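Local coordinates for acyl-coenzyme A oxidase (Caenorhabditis elegans, PDB 5K3H), which catalyses the first step of peroxisomal beta-oxidation, using FAD and oxygen to desaturate acyl-CoA to the (2E)-enoyl-CoA with release of hydrogen peroxide, at residues V105-G117 with P241-L253. Sequence-based numbering, arbitrary orientation.
Sequences VLGIEGNPMALHG and PKMAYNIVDNGFL
Tyr245 has CG anti to its own N (chi1 -156°), which carries the ring along the 108-110 backbone. Ile108 O meets the ring edge in its plane, 3.2 Å from Tyr245 CD1. The hydroxyl end reaches Ala114 CB. Ile247 turns CG2 anti to N and CG1 beside it (chi1 -59°). Ile247 CG2 thus rests on Gly110 O at 3.2 Å, and Ile247 CD1 lies 3.7 Å from Glu109 CB. Val248 CG2 packs 3.6 Å from Gly110 CA. A side chain at Gly110 would clash there, and its backbone angles alone call for glycine. One direct hydrogen bond joins the segments: Ile247 N to Glu109 O, 3.0 Å, bent to 146° at the hydrogen. A water bridges Glu109 OE1 and Asn246 N. Glu109 OE1 also makes a salt bridge to Lys71, and OE2 a hydrogen bond to Tyr419. Cutting Tyr245 back to an alanine is likely to leave a gap beside Gly110, with Ile108 O and Ala114 CB losing the ring between them. The contact joins the loop before helix 114-127 to the turn leading into strand 251-255. Val248 lies close to Gly191, a residue of the FAD site shared between the two subunits. The fit thus depends on main-chain atoms more than on paired side chains.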
ATOM      1  N   VAL B 105      19.374  10.175  13.369  1.00 25.25           N
ATOM      2  CA  VAL B 105      19.254  11.630  13.344  1.00 24.12           C
ATOM      3  C   VAL B 105      18.350  12.088  12.209  1.00 23.33           C
ATOM      4  O   VAL B 105      17.372  12.800  12.444  1.00 22.31           O
ATOM      5  CB  VAL B 105      20.670  12.269  13.284  1.00 24.16           C
ATOM      6  CG1 VAL B 105      20.628  13.775  13.056  1.00 24.30           C
ATOM      7  CG2 VAL B 105      21.402  12.004  14.585  1.00 23.89           C
ATOM      8  N   LEU B 106      18.593  11.630  10.984  1.00 21.70           N
ATOM      9  CA  LEU B 106      17.875  12.181   9.840  1.00 21.83           C
ATOM     10  C   LEU B 106      16.609  11.404   9.486  1.00 21.64           C
ATOM     11  O   LEU B 106      15.666  11.999   8.955  1.00 21.01           O
ATOM     12  CB  LEU B 106      18.818  12.268   8.627  1.00 22.13           C
ATOM     13  CG  LEU B 106      20.051  13.211   8.773  1.00 22.63           C
ATOM     14  CD1 LEU B 106      21.039  13.115   7.615  1.00 22.88           C
ATOM     15  CD2 LEU B 106      19.644  14.684   8.994  1.00 22.86           C
ATOM     16  N   GLY B 107      16.543  10.103   9.808  1.00 20.63           N
ATOM     17  CA  GLY B 107      15.337   9.332   9.580  1.00 19.67           C
ATOM     18  C   GLY B 107      15.216   8.820   8.157  1.00 20.26           C
ATOM     19  O   GLY B 107      16.192   8.702   7.422  1.00 21.99           O
ATOM     20  N   ILE B 108      13.987   8.476   7.779  1.00 19.02           N
ATOM     21  CA  ILE B 108      13.727   7.868   6.470  1.00 19.44           C
ATOM     22  C   ILE B 108      13.060   8.812   5.467  1.00 19.71           C
ATOM     23  O   ILE B 108      12.995   8.463   4.272  1.00 19.65           O
ATOM     24  CB  ILE B 108      12.906   6.565   6.600  1.00 20.13           C
ATOM     25  CG1 ILE B 108      11.525   6.815   7.227  1.00 20.38           C
ATOM     26  CG2 ILE B 108      13.695   5.530   7.377  1.00 20.39           C
ATOM     27  CD1 ILE B 108      10.609   5.598   7.183  1.00 20.19           C
ATOM     28  N   GLU B 109      12.562   9.983   5.893  1.00 20.00           N
ATOM     29  CA  GLU B 109      11.810  10.840   4.982  1.00 19.97           C
ATOM     30  C   GLU B 109      12.692  11.686   4.063  1.00 20.48           C
ATOM     31  O   GLU B 109      12.143  12.383   3.198  1.00 20.46           O
ATOM     32  CB  GLU B 109      10.855  11.739   5.765  1.00 20.55           C
ATOM     33  CG  GLU B 109       9.885  10.951   6.662  1.00 21.09           C
ATOM     34  CD  GLU B 109       8.737  11.785   7.232  1.00 21.12           C
ATOM     35  OE1 GLU B 109       8.346  12.767   6.564  1.00 20.59           O
ATOM     36  OE2 GLU B 109       8.225  11.459   8.331  1.00 21.62           O
ATOM     37  N   GLY B 110      14.015  11.602   4.185  1.00 21.90           N
ATOM     38  CA  GLY B 110      14.950  12.300   3.323  1.00 22.21           C
ATOM     39  C   GLY B 110      15.751  13.376   4.049  1.00 22.36           C
ATOM     40  O   GLY B 110      15.525  13.694   5.221  1.00 22.34           O
ATOM     41  N   ASN B 111      16.721  13.929   3.316  1.00 23.39           N
ATOM     42  CA  ASN B 111      17.449  15.112   3.761  1.00 23.92           C
ATOM     43  C   ASN B 111      18.027  15.799   2.530  1.00 24.05           C
ATOM     44  O   ASN B 111      18.031  15.223   1.437  1.00 23.63           O
ATOM     45  CB  ASN B 111      18.542  14.755   4.793  1.00 23.31           C
ATOM     46  CG  ASN B 111      19.707  14.006   4.184  1.00 24.15           C
ATOM     47  OD1 ASN B 111      20.665  14.612   3.707  1.00 24.22           O
ATOM     48  ND2 ASN B 111      19.625  12.674   4.185  1.00 25.01           N
ATOM     49  N   PRO B 112      18.470  17.058   2.657  1.00 25.73           N
ATOM     50  CA  PRO B 112      18.946  17.811   1.473  1.00 26.43           C
ATOM     51  C   PRO B 112      20.172  17.235   0.798  1.00 27.62           C
ATOM     52  O   PRO B 112      20.528  17.693  -0.303  1.00 28.35           O
ATOM     53  CB  PRO B 112      19.259  19.197   2.043  1.00 25.96           C
ATOM     54  CG  PRO B 112      18.343  19.320   3.238  1.00 25.46           C
ATOM     55  CD  PRO B 112      18.292  17.947   3.827  1.00 26.29           C
ATOM     56  N   MET B 113      20.872  16.304   1.442  1.00 25.36           N
ATOM     57  CA  MET B 113      22.075  15.716   0.872  1.00 25.07           C
ATOM     58  C   MET B 113      21.939  14.211   0.724  1.00 24.27           C
ATOM     59  O   MET B 113      22.948  13.501   0.656  1.00 22.87           O
ATOM     60  CB  MET B 113      23.292  16.088   1.717  1.00 26.18           C
ATOM     61  CG  MET B 113      23.615  17.550   1.602  1.00 28.28           C
ATOM     62  SD  MET B 113      25.080  18.048   2.512  1.00 31.64           S
ATOM     63  CE  MET B 113      26.370  17.064   1.750  1.00 29.53           C
ATOM     64  N   ALA B 114      20.704  13.727   0.666  1.00 23.16           N
ATOM     65  CA  ALA B 114      20.442  12.300   0.526  1.00 23.37           C
ATOM     66  C   ALA B 114      21.100  11.700  -0.715  1.00 23.87           C
ATOM     67  O   ALA B 114      21.671  10.611  -0.659  1.00 24.78           O
ATOM     68  CB  ALA B 114      18.943  12.036   0.513  1.00 22.92           C
ATOM     69  N   LEU B 115      21.017  12.410  -1.836  1.00 23.77           N
ATOM     70  CA  LEU B 115      21.600  11.934  -3.086  1.00 24.17           C
ATOM     71  C   LEU B 115      23.091  12.249  -3.189  1.00 24.01           C
ATOM     72  O   LEU B 115      23.830  11.569  -3.899  1.00 24.06           O
ATOM     73  CB  LEU B 115      20.850  12.517  -4.287  1.00 24.28           C
ATOM     74  CG  LEU B 115      19.662  11.696  -4.791  1.00 25.30           C
ATOM     75  CD1 LEU B 115      20.131  10.375  -5.377  1.00 25.92           C
ATOM     76  CD2 LEU B 115      18.657  11.462  -3.673  1.00 24.03           C
ATOM     77  N   HIS B 116      23.524  13.283  -2.476  1.00 27.19           N
ATOM     78  CA  HIS B 116      24.929  13.690  -2.477  1.00 27.77           C
ATOM     79  C   HIS B 116      25.858  12.511  -2.205  1.00 27.36           C
ATOM     80  O   HIS B 116      26.908  12.363  -2.853  1.00 26.87           O
ATOM     81  CB  HIS B 116      25.133  14.794  -1.447  1.00 28.64           C
ATOM     82  CG  HIS B 116      26.519  15.334  -1.425  1.00 29.66           C
ATOM     83  ND1 HIS B 116      26.940  16.343  -2.261  1.00 29.76           N
ATOM     84  CD2 HIS B 116      27.584  15.004  -0.657  1.00 29.73           C
ATOM     85  CE1 HIS B 116      28.208  16.609  -2.011  1.00 30.68           C
ATOM     86  NE2 HIS B 116      28.624  15.806  -1.045  1.00 31.22           N
ATOM     87  N   GLY B 117      25.527  11.701  -1.199  1.00 26.92           N
ATOM     88  CA  GLY B 117      26.319  10.529  -0.866  1.00 27.04           C
ATOM     89  C   GLY B 117      25.963   9.261  -1.619  1.00 27.13           C
ATOM     90  O   GLY B 117      26.827   8.411  -1.857  1.00 28.22           O
ATOM     91  N   PRO B 241       4.907  17.915  -4.292  1.00 19.92           N
ATOM     92  CA  PRO B 241       4.783  16.949  -3.196  1.00 19.85           C
ATOM     93  C   PRO B 241       4.560  15.524  -3.694  1.00 20.65           C
ATOM     94  O   PRO B 241       4.165  15.278  -4.841  1.00 19.67           O
ATOM     95  CB  PRO B 241       3.569  17.461  -2.408  1.00 19.67           C
ATOM     96  CG  PRO B 241       2.738  18.171  -3.464  1.00 19.74           C
ATOM     97  CD  PRO B 241       3.732  18.806  -4.386  1.00 19.78           C
ATOM     98  N   LYS B 242       4.910  14.568  -2.823  1.00 18.49           N
ATOM     99  CA  LYS B 242       4.903  13.142  -3.143  1.00 18.97           C
ATOM    100  C   LYS B 242       4.147  12.354  -2.079  1.00 19.35           C
ATOM    101  O   LYS B 242       3.675  12.902  -1.067  1.00 19.53           O
ATOM    102  CB  LYS B 242       6.327  12.601  -3.310  1.00 19.57           C
ATOM    103  CG  LYS B 242       7.113  13.296  -4.402  1.00 20.04           C
ATOM    104  CD  LYS B 242       8.553  13.000  -4.290  1.00 20.42           C
ATOM    105  CE  LYS B 242       9.059  13.635  -3.029  1.00 21.55           C
ATOM    106  NZ  LYS B 242      10.452  13.288  -2.734  1.00 22.79           N
ATOM    107  N   MET B 243       4.013  11.045  -2.339  1.00 20.02           N
ATOM    108  CA  MET B 243       3.295  10.181  -1.411  1.00 20.03           C
ATOM    109  C   MET B 243       4.099   9.941  -0.137  1.00 18.94           C
ATOM    110  O   MET B 243       3.526   9.732   0.931  1.00 16.81           O
ATOM    111  CB  MET B 243       2.911   8.863  -2.096  1.00 20.97           C
ATOM    112  CG  MET B 243       3.927   7.750  -2.019  1.00 22.34           C
ATOM    113  SD  MET B 243       3.313   6.246  -2.827  1.00 23.97           S
ATOM    114  CE  MET B 243       2.708   5.263  -1.450  1.00 21.76           C
ATOM    115  N   ALA B 244       5.412  10.011  -0.215  1.00 20.18           N
ATOM    116  CA  ALA B 244       6.248   9.894   0.969  1.00 19.86           C
ATOM    117  C   ALA B 244       7.604  10.482   0.606  1.00 19.89           C
ATOM    118  O   ALA B 244       7.795  11.002  -0.498  1.00 20.11           O
ATOM    119  CB  ALA B 244       6.337   8.436   1.450  1.00 19.80           C
ATOM    120  N   TYR B 245       8.547  10.408   1.542  1.00 20.92           N
ATOM    121  CA  TYR B 245       9.929  10.793   1.245  1.00 21.14           C
ATOM    122  C   TYR B 245      10.027  12.275   0.882  1.00 21.11           C
ATOM    123  O   TYR B 245      10.755  12.656  -0.032  1.00 21.53           O
ATOM    124  CB  TYR B 245      10.478   9.924   0.110  1.00 21.77           C
ATOM    125  CG  TYR B 245      11.973   9.813   0.094  1.00 21.61           C
ATOM    126  CD1 TYR B 245      12.653   9.403   1.232  1.00 21.38           C
ATOM    127  CD2 TYR B 245      12.701  10.061  -1.062  1.00 21.91           C
ATOM    128  CE1 TYR B 245      14.021   9.276   1.239  1.00 21.85           C
ATOM    129  CE2 TYR B 245      14.092   9.924  -1.074  1.00 22.34           C
ATOM    130  CZ  TYR B 245      14.742   9.533   0.087  1.00 21.92           C
ATOM    131  OH  TYR B 245      16.114   9.389   0.118  1.00 23.95           O
ATOM    132  N   ASN B 246       9.271  13.116   1.581  1.00 20.15           N
ATOM    133  CA  ASN B 246       9.024  14.472   1.112  1.00 20.49           C
ATOM    134  C   ASN B 246      10.064  15.486   1.565  1.00 21.33           C
ATOM    135  O   ASN B 246       9.981  16.650   1.156  1.00 22.36           O
ATOM    136  CB  ASN B 246       7.634  14.916   1.539  1.00 19.77           C
ATOM    137  CG  ASN B 246       6.571  14.409   0.588  1.00 19.88           C
ATOM    138  OD1 ASN B 246       6.582  14.765  -0.592  1.00 18.99           O
ATOM    139  ND2 ASN B 246       5.657  13.565   1.082  1.00 19.50           N
ATOM    140  N   ILE B 247      11.047  15.077   2.374  1.00 21.88           N
ATOM    141  CA  ILE B 247      12.150  15.968   2.709  1.00 22.38           C
ATOM    142  C   ILE B 247      13.145  16.064   1.559  1.00 22.58           C
ATOM    143  O   ILE B 247      13.884  17.050   1.464  1.00 22.93           O
ATOM    144  CB  ILE B 247      12.805  15.507   4.025  1.00 22.90           C
ATOM    145  CG1 ILE B 247      11.757  15.514   5.151  1.00 22.90           C
ATOM    146  CG2 ILE B 247      14.036  16.353   4.357  1.00 22.71           C
ATOM    147  CD1 ILE B 247      12.245  15.073   6.533  1.00 22.46           C
ATOM    148  N   VAL B 248      13.185  15.060   0.689  1.00 22.75           N
ATOM    149  CA  VAL B 248      13.974  15.113  -0.533  1.00 21.96           C
ATOM    150  C   VAL B 248      13.239  15.966  -1.554  1.00 21.60           C
ATOM    151  O   VAL B 248      12.072  15.715  -1.878  1.00 21.78           O
ATOM    152  CB  VAL B 248      14.238  13.700  -1.069  1.00 22.61           C
ATOM    153  CG1 VAL B 248      14.741  13.756  -2.522  1.00 23.13           C
ATOM    154  CG2 VAL B 248      15.249  12.999  -0.187  1.00 22.50           C
ATOM    155  N   ASP B 249      13.934  16.966  -2.083  1.00 23.12           N
ATOM    156  CA  ASP B 249      13.388  17.914  -3.047  1.00 23.54           C
ATOM    157  C   ASP B 249      13.729  17.425  -4.457  1.00 23.19           C
ATOM    158  O   ASP B 249      14.669  17.883  -5.119  1.00 25.18           O
ATOM    159  CB  ASP B 249      13.952  19.297  -2.752  1.00 24.70           C
ATOM    160  CG  ASP B 249      15.481  19.268  -2.582  1.00 25.90           C
ATOM    161  OD1 ASP B 249      15.957  18.602  -1.625  1.00 27.86           O
ATOM    162  OD2 ASP B 249      16.207  19.881  -3.415  1.00 25.93           O
ATOM    163  N   ASN B 250      12.931  16.477  -4.928  1.00 21.82           N
ATOM    164  CA  ASN B 250      13.118  15.956  -6.270  1.00 21.44           C
ATOM    165  C   ASN B 250      12.831  17.039  -7.290  1.00 21.02           C
ATOM    166  O   ASN B 250      11.851  17.774  -7.162  1.00 20.30           O
ATOM    167  CB  ASN B 250      12.211  14.750  -6.480  1.00 21.34           C
ATOM    168  CG  ASN B 250      12.527  13.622  -5.538  1.00 21.39           C
ATOM    169  OD1 ASN B 250      12.163  13.646  -4.373  1.00 21.99           O
ATOM    170  ND2 ASN B 250      13.219  12.619  -6.047  1.00 20.86           N
ATOM    171  N   GLY B 251      13.667  17.124  -8.330  1.00 20.35           N
ATOM    172  CA  GLY B 251      13.661  18.283  -9.192  1.00 19.99           C
ATOM    173  C   GLY B 251      13.543  17.994 -10.676  1.00 19.56           C
ATOM    174  O   GLY B 251      13.801  16.893 -11.148  1.00 18.55           O
ATOM    175  N   PHE B 252      13.193  19.050 -11.410  1.00 20.42           N
ATOM    176  CA  PHE B 252      13.324  19.117 -12.860  1.00 21.40           C
ATOM    177  C   PHE B 252      14.482  20.031 -13.247  1.00 21.95           C
ATOM    178  O   PHE B 252      14.899  20.901 -12.477  1.00 22.04           O
ATOM    179  CB  PHE B 252      12.034  19.613 -13.537  1.00 22.47           C
ATOM    180  CG  PHE B 252      11.584  20.991 -13.108  1.00 23.98           C
ATOM    181  CD1 PHE B 252      12.117  22.134 -13.688  1.00 24.43           C
ATOM    182  CD2 PHE B 252      10.581  21.143 -12.152  1.00 24.98           C
ATOM    183  CE1 PHE B 252      11.676  23.405 -13.300  1.00 24.83           C
ATOM    184  CE2 PHE B 252      10.144  22.415 -11.762  1.00 25.35           C
ATOM    185  CZ  PHE B 252      10.690  23.538 -12.339  1.00 25.17           C
ATOM    186  N   LEU B 253      15.001  19.818 -14.462  1.00 23.54           N
ATOM    187  CA  LEU B 253      16.166  20.538 -14.953  1.00 24.05           C
ATOM    188  C   LEU B 253      16.150  20.596 -16.468  1.00 24.67           C
ATOM    189  O   LEU B 253      16.114  19.548 -17.127  1.00 24.17           O
ATOM    190  CB  LEU B 253      17.463  19.869 -14.489  1.00 24.73           C
ATOM    191  CG  LEU B 253      18.810  20.338 -15.052  1.00 25.16           C
ATOM    192  CD1 LEU B 253      19.101  21.795 -14.701  1.00 25.38           C
ATOM    193  CD2 LEU B 253      19.925  19.422 -14.562  1.00 25.18           C
TER
HETATM  194  O   HOH W   1       7.607  12.515   3.800  1.00 20.16           O